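Local coordinates for glutamine amidotransferase type-2 domain-containing protein (Pseudomonas aeruginosa PAO1, PDB 1TE5) that probably acts as a class-II glutamine amidotransferase of the Ntn-hydrolase superfamily, releasing ammonia from glutamine for transfer to a substrate not yet identified, at residues L48-L53 against V86-T91. Numbering follows the deposited sequence.
Sequences LFQDPL and VGLSNT
The CA atoms of the two segments come nearest at P52 and L88, 5.6 Å apart, where the chain leaves strand 45-51, an outermost strand of the seven-stranded sheet. The facing segment 86-91 belongs to the loop between strands 73-80 and 94-98 and folds into a compact turn with a 3-10 segment at 88-89. Backbone hydrogen bonds from N90 N to G87 O and from T91 N to L88 O brace it, and N90 ND2 closes it with a 2.7 Å hydrogen bond to V86 O, the N-H...O angle being 158°. At G87's backbone angles a CB would be jammed against V86 O, which calls for glycine. Across the contact, L88 CG lies anti to the backbone N (chi1 -177°), and methyl CD1 meets Q50 CG at 3.3 Å, the two side chains crossing at about a right angle. T91 works through both branches: methyl CG2 lies 3.6 Å from D51 O, while OG1, weakly hydrogen-bonded to G87 O, sits 3.3 Å from P52 CB. The proline ring thus lies against T91 OG1 and the G87-L88 peptide. D51 CB points away from the loop; OD1 is hydrogen-bonded to S58 OG, and OD2 forms a salt bridge with R47 of the second subunit, which also packs on L88. Van der Waals packing of carbons on methyls and oxygens therefore largely carries this buried junction, joining the strand end to an internally hydrogen-bonded turn beside the subunit interface.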
loop_
_atom_site.group_PDB
_atom_site.type_symbol
_atom_site.label_atom_id
_atom_site.label_comp_id
_atom_site.label_asym_id
_atom_site.label_seq_id
_atom_site.Cartn_x
_atom_site.Cartn_y
_atom_site.Cartn_z
ATOM N N LEU A 48 2.387 2.102 -3.101
ATOM C CA LEU A 48 1.180 2.087 -3.910
ATOM C C LEU A 48 0.397 3.397 -3.825
ATOM O O LEU A 48 0.058 3.868 -2.734
ATOM C CB LEU A 48 0.277 0.925 -3.485
ATOM C CG LEU A 48 -1.067 0.767 -4.206
ATOM C CD1 LEU A 48 -0.856 0.427 -5.681
ATOM C CD2 LEU A 48 -1.877 -0.308 -3.513
ATOM N N PHE A 49 0.127 3.977 -4.989
ATOM C CA PHE A 49 -0.636 5.212 -5.096
ATOM C C PHE A 49 -1.725 4.875 -6.100
ATOM O O PHE A 49 -1.429 4.469 -7.226
ATOM C CB PHE A 49 0.223 6.346 -5.657
ATOM C CG PHE A 49 1.493 6.604 -4.889
ATOM C CD1 PHE A 49 2.688 5.985 -5.260
ATOM C CD2 PHE A 49 1.503 7.480 -3.803
ATOM C CE1 PHE A 49 3.871 6.234 -4.563
ATOM C CE2 PHE A 49 2.686 7.735 -3.098
ATOM C CZ PHE A 49 3.871 7.106 -3.486
ATOM N N GLN A 50 -2.982 5.001 -5.692
ATOM C CA GLN A 50 -4.098 4.693 -6.584
ATOM C C GLN A 50 -5.324 5.529 -6.249
ATOM O O GLN A 50 -5.459 6.041 -5.141
ATOM C CB GLN A 50 -4.448 3.209 -6.505
ATOM C CG GLN A 50 -5.138 2.813 -5.231
ATOM C CD GLN A 50 -5.046 1.339 -4.943
ATOM O OE1 GLN A 50 -5.198 0.511 -5.834
ATOM N NE2 GLN A 50 -4.784 1.002 -3.684
ATOM N N ASP A 51 -6.261 5.596 -7.182
ATOM C CA ASP A 51 -7.450 6.408 -6.992
ATOM C C ASP A 51 -8.515 6.006 -7.992
ATOM O O ASP A 51 -8.225 5.824 -9.166
ATOM C CB ASP A 51 -7.080 7.874 -7.233
ATOM C CG ASP A 51 -7.922 8.841 -6.421
ATOM O OD1 ASP A 51 -8.157 9.960 -6.919
ATOM O OD2 ASP A 51 -8.315 8.515 -5.278
ATOM N N PRO A 52 -9.753 5.785 -7.523
ATOM C CA PRO A 52 -10.829 5.408 -8.445
ATOM C C PRO A 52 -11.292 6.667 -9.173
ATOM O O PRO A 52 -10.628 7.705 -9.090
ATOM C CB PRO A 52 -11.906 4.878 -7.502
ATOM C CG PRO A 52 -11.712 5.704 -6.281
ATOM C CD PRO A 52 -10.211 5.721 -6.127
ATOM N N LEU A 53 -12.434 6.586 -9.851
ATOM C CA LEU A 53 -12.991 7.711 -10.586
ATOM C C LEU A 53 -12.979 8.964 -9.698
ATOM O O LEU A 53 -13.378 8.904 -8.535
ATOM C CB LEU A 53 -14.392 7.373 -11.082
ATOM C CG LEU A 53 -15.077 8.351 -12.027
ATOM C CD1 LEU A 53 -14.224 8.555 -13.255
ATOM C CD2 LEU A 53 -16.439 7.809 -12.404
ATOM N N VAL A 86 -17.456 1.212 -8.216
ATOM C CA VAL A 86 -16.482 2.213 -7.854
ATOM C C VAL A 86 -15.738 1.860 -6.584
ATOM O O VAL A 86 -15.824 0.751 -6.068
ATOM C CB VAL A 86 -17.199 3.569 -7.623
ATOM C CG1 VAL A 86 -17.494 4.254 -8.946
ATOM C CG2 VAL A 86 -18.508 3.318 -6.860
ATOM N N GLY A 87 -15.104 2.878 -6.034
ATOM C CA GLY A 87 -14.372 2.711 -4.793
ATOM C C GLY A 87 -12.946 2.226 -4.933
ATOM O O GLY A 87 -12.583 1.601 -5.921
ATOM N N LEU A 88 -12.147 2.536 -3.917
ATOM C CA LEU A 88 -10.737 2.171 -3.844
ATOM C C LEU A 88 -10.494 0.658 -3.892
ATOM O O LEU A 88 -9.499 0.207 -4.440
ATOM C CB LEU A 88 -10.142 2.758 -2.562
ATOM C CG LEU A 88 -8.658 2.578 -2.268
ATOM C CD1 LEU A 88 -7.850 3.240 -3.344
ATOM C CD2 LEU A 88 -8.335 3.183 -0.923
ATOM N N SER A 89 -11.394 -0.119 -3.299
ATOM C CA SER A 89 -11.237 -1.571 -3.288
ATOM C C SER A 89 -11.331 -2.203 -4.676
ATOM O O SER A 89 -10.991 -3.379 -4.861
ATOM C CB SER A 89 -12.236 -2.227 -2.323
ATOM O OG SER A 89 -13.583 -1.937 -2.643
ATOM N N ASN A 90 -11.767 -1.409 -5.649
ATOM C CA ASN A 90 -11.914 -1.873 -7.029
ATOM C C ASN A 90 -10.934 -1.197 -7.988
ATOM O O ASN A 90 -11.092 -1.281 -9.207
ATOM C CB ASN A 90 -13.358 -1.685 -7.460
ATOM C CG ASN A 90 -14.387 -2.538 -6.737
ATOM O OD1 ASN A 90 -14.191 -3.734 -6.557
ATOM N ND2 ASN A 90 -15.469 -1.917 -6.281
ATOM N N THR A 91 -9.899 -0.577 -7.437
ATOM C CA THR A 91 -8.890 0.113 -8.232
ATOM C C THR A 91 -7.569 -0.695 -8.271
ATOM O O THR A 91 -7.137 -1.221 -7.249
ATOM C CB THR A 91 -8.653 1.522 -7.641
ATOM O OG1 THR A 91 -9.907 2.221 -7.566
ATOM C CG2 THR A 91 -7.696 2.317 -8.489
#